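Local atomic coordinates of tapirin (Caldicellulosiruptor hydrothermalis, PDB entry 6N2C), a protein that probably binds cellulose, as a tapirin whose zinc-containing C-terminal domain is built as a beta-helix and is linked to cell adhesion. Residues R467-N479 / V487-I499. Numbering follows the deposited sequence.
Sequences RLDNIVEDKKDIN and VSTGQNSNDINEI
Asp474 takes two hydrogen bonds from Thr489 on a single carboxylate oxygen, OD1. The backbone N of Thr489 meets OD1 at 2.8 Å, nearly along the C-O bond and almost straight (168°), while its hydroxyl OG1 donates at 3.0 Å from the syn side, 27° out of the carboxylate plane. A chi1 of 57° puts OG1 between the backbone N and the carbonyl carbon, on the same oxygen that the backbone N already reaches. Lys475 and Val487 form a single antiparallel hydrogen-bonded bridge, Lys475 N to Val487 O at 2.8 Å and Val487 N to Lys475 O at 3.0 Å. Beside the bridge, Ile471 CG1 packs on Val487 CG1 at 4.0 Å, and helix 557-565 extends this apolar layer through Leu559. Farther out, a water bridges Asp474 OD2, Ser488 OG and Asn492 N, accepting from Asn492 N; Ser488 OG donates to Asp495 OD2 at 2.7 Å, tying the turn to helix 494-500. Replacing Asp474 by an alanine removes the shared acceptor and is likely to leave Thr489 N and OG1 without their mate, the loop less firmly held. By taking both donors, the carboxylate continues the bridge's grip past the end of strand 483-488, an outermost strand of the beta-helix.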
loop_
_atom_site.group_PDB
_atom_site.type_symbol
_atom_site.label_atom_id
_atom_site.label_comp_id
_atom_site.label_asym_id
_atom_site.label_seq_id
_atom_site.Cartn_x
_atom_site.Cartn_y
_atom_site.Cartn_z
ATOM N N ARG A 467 -7.536 -21.593 -10.806
ATOM C CA ARG A 467 -8.259 -22.691 -10.089
ATOM C C ARG A 467 -7.253 -23.789 -9.847
ATOM O O ARG A 467 -7.224 -24.800 -10.609
ATOM C CB ARG A 467 -9.418 -23.209 -10.938
ATOM C CG ARG A 467 -10.429 -22.115 -11.135
ATOM C CD ARG A 467 -11.635 -22.536 -11.912
ATOM N NE ARG A 467 -12.430 -21.410 -12.244
ATOM C CZ ARG A 467 -13.477 -21.451 -13.067
ATOM N NH1 ARG A 467 -13.979 -22.637 -13.489
ATOM N NH2 ARG A 467 -14.045 -20.313 -13.462
ATOM N N LEU A 468 -6.467 -23.661 -8.779
ATOM C CA LEU A 468 -5.447 -24.649 -8.522
ATOM C C LEU A 468 -6.029 -26.016 -8.162
ATOM O O LEU A 468 -5.383 -27.035 -8.328
ATOM C CB LEU A 468 -4.393 -24.155 -7.555
ATOM C CG LEU A 468 -3.665 -22.886 -8.026
ATOM C CD1 LEU A 468 -2.702 -22.358 -6.951
ATOM C CD2 LEU A 468 -3.008 -23.058 -9.384
ATOM N N ASP A 469 -7.288 -26.047 -7.720
ATOM C CA ASP A 469 -7.955 -27.332 -7.463
ATOM C C ASP A 469 -8.266 -28.093 -8.717
ATOM O O ASP A 469 -8.668 -29.274 -8.603
ATOM C CB ASP A 469 -9.231 -27.129 -6.643
ATOM C CG ASP A 469 -8.945 -26.829 -5.158
ATOM O OD1 ASP A 469 -7.811 -27.009 -4.666
ATOM O OD2 ASP A 469 -9.891 -26.487 -4.466
ATOM N N ASN A 470 -8.117 -27.478 -9.913
ATOM C CA ASN A 470 -8.285 -28.151 -11.169
ATOM C C ASN A 470 -7.014 -28.917 -11.563
ATOM O O ASN A 470 -6.983 -29.479 -12.657
ATOM C CB ASN A 470 -8.782 -27.244 -12.267
ATOM C CG ASN A 470 -10.225 -26.886 -12.079
ATOM O OD1 ASN A 470 -10.934 -27.577 -11.283
ATOM N ND2 ASN A 470 -10.736 -25.918 -12.848
ATOM N N ILE A 471 -5.968 -28.914 -10.727
ATOM C CA ILE A 471 -4.813 -29.752 -10.957
ATOM C C ILE A 471 -5.165 -31.138 -10.368
ATOM O O ILE A 471 -5.135 -31.295 -9.141
ATOM C CB ILE A 471 -3.545 -29.222 -10.272
ATOM C CG1 ILE A 471 -3.160 -27.827 -10.766
ATOM C CG2 ILE A 471 -2.415 -30.168 -10.435
ATOM C CD1 ILE A 471 -2.198 -27.165 -9.860
ATOM N N VAL A 472 -5.506 -32.101 -11.254
ATOM C CA VAL A 472 -5.868 -33.483 -10.834
ATOM C C VAL A 472 -4.837 -34.495 -11.285
ATOM O O VAL A 472 -4.965 -35.671 -10.983
ATOM C CB VAL A 472 -7.305 -33.835 -11.303
ATOM C CG1 VAL A 472 -8.268 -32.826 -10.721
ATOM C CG2 VAL A 472 -7.424 -33.868 -12.827
ATOM N N GLU A 473 -3.834 -34.038 -12.052
ATOM C CA GLU A 473 -2.727 -34.866 -12.543
ATOM C C GLU A 473 -1.458 -34.065 -12.461
ATOM O O GLU A 473 -1.491 -32.824 -12.543
ATOM C CB GLU A 473 -2.969 -35.308 -14.022
ATOM C CG GLU A 473 -2.649 -34.314 -15.145
ATOM C CD GLU A 473 -2.752 -34.923 -16.568
ATOM O OE1 GLU A 473 -3.155 -36.134 -16.680
ATOM O OE2 GLU A 473 -2.424 -34.211 -17.573
ATOM N N ASP A 474 -0.330 -34.747 -12.327
ATOM C CA ASP A 474 0.935 -34.084 -12.501
ATOM C C ASP A 474 1.292 -33.944 -14.002
ATOM O O ASP A 474 0.922 -34.827 -14.838
ATOM C CB ASP A 474 2.073 -34.871 -11.848
ATOM C CG ASP A 474 1.959 -34.951 -10.345
ATOM O OD1 ASP A 474 1.190 -34.176 -9.703
ATOM O OD2 ASP A 474 2.697 -35.770 -9.770
ATOM N N LYS A 475 1.984 -32.846 -14.369
ATOM C CA LYS A 475 2.452 -32.681 -15.770
ATOM C C LYS A 475 3.893 -32.244 -15.612
ATOM O O LYS A 475 4.170 -31.119 -15.165
ATOM C CB LYS A 475 1.607 -31.702 -16.487
ATOM C CG LYS A 475 1.896 -31.434 -17.964
ATOM C CD LYS A 475 1.672 -32.708 -18.800
ATOM C CE LYS A 475 1.650 -32.336 -20.256
ATOM N NZ LYS A 475 1.574 -33.602 -21.026
ATOM N N LYS A 476 4.845 -33.111 -16.002
ATOM C CA LYS A 476 6.246 -32.880 -15.790
ATOM C C LYS A 476 7.147 -32.825 -17.072
ATOM O O LYS A 476 8.352 -32.626 -16.950
ATOM C CB LYS A 476 6.820 -34.014 -14.958
ATOM C CG LYS A 476 6.187 -34.184 -13.561
ATOM C CD LYS A 476 7.047 -35.176 -12.752
ATOM C CE LYS A 476 6.679 -35.197 -11.277
ATOM N NZ LYS A 476 7.318 -36.356 -10.573
ATOM N N ASP A 477 6.543 -32.869 -18.238
ATOM C CA ASP A 477 7.329 -32.954 -19.490
ATOM C C ASP A 477 7.301 -31.707 -20.361
ATOM O O ASP A 477 7.741 -31.780 -21.534
ATOM C CB ASP A 477 6.941 -34.214 -20.244
ATOM C CG ASP A 477 5.486 -34.258 -20.699
ATOM O OD1 ASP A 477 4.666 -33.388 -20.399
ATOM O OD2 ASP A 477 5.182 -35.174 -21.473
ATOM N N ILE A 478 6.800 -30.573 -19.820
ATOM C CA ILE A 478 6.708 -29.313 -20.531
ATOM C C ILE A 478 7.999 -28.565 -20.271
ATOM O O ILE A 478 8.026 -27.582 -19.595
ATOM C CB ILE A 478 5.447 -28.529 -20.245
ATOM C CG1 ILE A 478 4.191 -29.405 -20.519
ATOM C CG2 ILE A 478 5.326 -27.317 -21.183
ATOM C CD1 ILE A 478 2.883 -28.716 -20.237
ATOM N N ASN A 479 9.077 -29.057 -20.887
ATOM C CA ASN A 479 10.426 -28.540 -20.717
ATOM C C ASN A 479 11.008 -28.159 -22.077
ATOM O O ASN A 479 10.533 -28.635 -23.150
ATOM C CB ASN A 479 11.305 -29.561 -20.030
ATOM C CG ASN A 479 10.643 -30.133 -18.783
ATOM O OD1 ASN A 479 10.264 -29.368 -17.900
ATOM N ND2 ASN A 479 10.561 -31.479 -18.692
ATOM N N VAL A 487 3.725 -28.983 -13.081
ATOM C CA VAL A 487 2.356 -28.829 -12.652
ATOM C C VAL A 487 2.165 -30.010 -11.697
ATOM O O VAL A 487 2.292 -31.139 -12.155
ATOM C CB VAL A 487 1.287 -28.831 -13.761
ATOM C CG1 VAL A 487 -0.080 -28.391 -13.210
ATOM C CG2 VAL A 487 1.656 -27.832 -14.905
ATOM N N SER A 488 1.936 -29.684 -10.393
ATOM C CA SER A 488 1.994 -30.683 -9.347
ATOM C C SER A 488 0.741 -30.738 -8.522
ATOM O O SER A 488 0.240 -29.700 -8.112
ATOM C CB SER A 488 3.173 -30.425 -8.461
ATOM O OG SER A 488 3.306 -31.483 -7.460
ATOM N N THR A 489 0.275 -31.978 -8.238
ATOM C CA THR A 489 -0.832 -32.196 -7.307
ATOM C C THR A 489 -0.306 -32.060 -5.883
ATOM O O THR A 489 -1.129 -31.948 -4.944
ATOM C CB THR A 489 -1.482 -33.591 -7.458
ATOM O OG1 THR A 489 -0.463 -34.565 -7.274
ATOM C CG2 THR A 489 -2.142 -33.802 -8.788
ATOM N N GLY A 490 1.003 -32.068 -5.659
ATOM C CA GLY A 490 1.554 -32.009 -4.338
ATOM C C GLY A 490 1.644 -33.374 -3.631
ATOM O O GLY A 490 2.022 -33.431 -2.497
ATOM N N GLN A 491 1.310 -34.461 -4.299
ATOM C CA GLN A 491 1.402 -35.782 -3.656
ATOM C C GLN A 491 2.866 -36.163 -3.458
ATOM O O GLN A 491 3.235 -36.659 -2.379
ATOM C CB GLN A 491 0.657 -36.826 -4.470
ATOM C CG GLN A 491 -0.843 -36.573 -4.467
ATOM C CD GLN A 491 -1.568 -37.208 -5.640
ATOM O OE1 GLN A 491 -1.148 -38.254 -6.161
ATOM N NE2 GLN A 491 -2.668 -36.596 -6.050
ATOM N N ASN A 492 3.722 -35.844 -4.430
ATOM C CA ASN A 492 5.165 -36.143 -4.273
ATOM C C ASN A 492 5.906 -34.904 -3.738
ATOM O O ASN A 492 6.159 -33.908 -4.420
ATOM C CB ASN A 492 5.741 -36.655 -5.586
ATOM C CG ASN A 492 7.225 -37.065 -5.491
ATOM O OD1 ASN A 492 7.990 -36.604 -4.623
ATOM N ND2 ASN A 492 7.639 -37.910 -6.434
ATOM N N SER A 493 6.306 -35.003 -2.489
ATOM C CA SER A 493 7.031 -33.937 -1.816
ATOM C C SER A 493 8.296 -33.500 -2.527
ATOM O O SER A 493 8.533 -32.281 -2.627
ATOM C CB SER A 493 7.401 -34.420 -0.412
ATOM O OG SER A 493 6.535 -35.499 -0.058
ATOM N N ASN A 494 9.030 -34.461 -3.096
ATOM C CA ASN A 494 10.341 -34.201 -3.658
ATOM C C ASN A 494 10.371 -33.583 -5.068
ATOM O O ASN A 494 11.413 -33.123 -5.508
ATOM C CB ASN A 494 11.147 -35.494 -3.642
ATOM C CG ASN A 494 11.526 -35.900 -2.240
ATOM O OD1 ASN A 494 12.112 -35.114 -1.515
ATOM N ND2 ASN A 494 11.163 -37.105 -1.842
ATOM N N ASP A 495 9.249 -33.570 -5.765
ATOM C CA ASP A 495 9.252 -33.054 -7.159
ATOM C C ASP A 495 9.690 -31.603 -7.261
ATOM O O ASP A 495 10.367 -31.246 -8.197
ATOM C CB ASP A 495 7.927 -33.252 -7.851
ATOM C CG ASP A 495 6.759 -32.546 -7.170
ATOM O OD1 ASP A 495 6.886 -31.789 -6.197
ATOM O OD2 ASP A 495 5.642 -32.831 -7.611
ATOM N N ILE A 496 9.353 -30.810 -6.249
ATOM C CA ILE A 496 9.726 -29.402 -6.177
ATOM C C ILE A 496 11.203 -29.230 -5.872
ATOM O O ILE A 496 11.877 -28.410 -6.535
ATOM C CB ILE A 496 8.803 -28.650 -5.195
ATOM C CG1 ILE A 496 7.371 -28.615 -5.782
ATOM C CG2 ILE A 496 9.247 -27.215 -4.969
ATOM C CD1 ILE A 496 6.326 -28.693 -4.717
ATOM N N ASN A 497 11.760 -30.007 -4.932
ATOM C CA ASN A 497 13.249 -29.976 -4.815
ATOM C C ASN A 497 13.952 -30.438 -6.142
ATOM O O ASN A 497 15.000 -29.927 -6.553
ATOM C CB ASN A 497 13.749 -30.818 -3.639
ATOM C CG ASN A 497 13.657 -30.034 -2.323
ATOM O OD1 ASN A 497 14.053 -28.857 -2.233
ATOM N ND2 ASN A 497 13.108 -30.671 -1.310
ATOM N N GLU A 498 13.325 -31.387 -6.773
ATOM C CA GLU A 498 13.849 -31.959 -8.009
ATOM C C GLU A 498 13.944 -30.904 -9.141
ATOM O O GLU A 498 14.958 -30.842 -9.827
ATOM C CB GLU A 498 12.934 -33.102 -8.430
ATOM C CG GLU A 498 13.484 -33.962 -9.542
ATOM C CD GLU A 498 12.479 -34.992 -10.069
ATOM O OE1 GLU A 498 12.953 -35.870 -10.845
ATOM O OE2 GLU A 498 11.251 -34.924 -9.739
ATOM N N ILE A 499 12.903 -30.074 -9.299
ATOM C CA ILE A 499 12.990 -29.021 -10.322
ATOM C C ILE A 499 13.963 -27.963 -9.963
ATOM O O ILE A 499 14.756 -27.450 -10.811
ATOM C CB ILE A 499 11.594 -28.495 -10.734
ATOM C CG1 ILE A 499 11.718 -27.605 -11.973
ATOM C CG2 ILE A 499 10.878 -27.771 -9.626
ATOM C CD1 ILE A 499 10.411 -27.317 -12.675
HETATM O O HOH W 1 2.766 -34.610 -6.818
#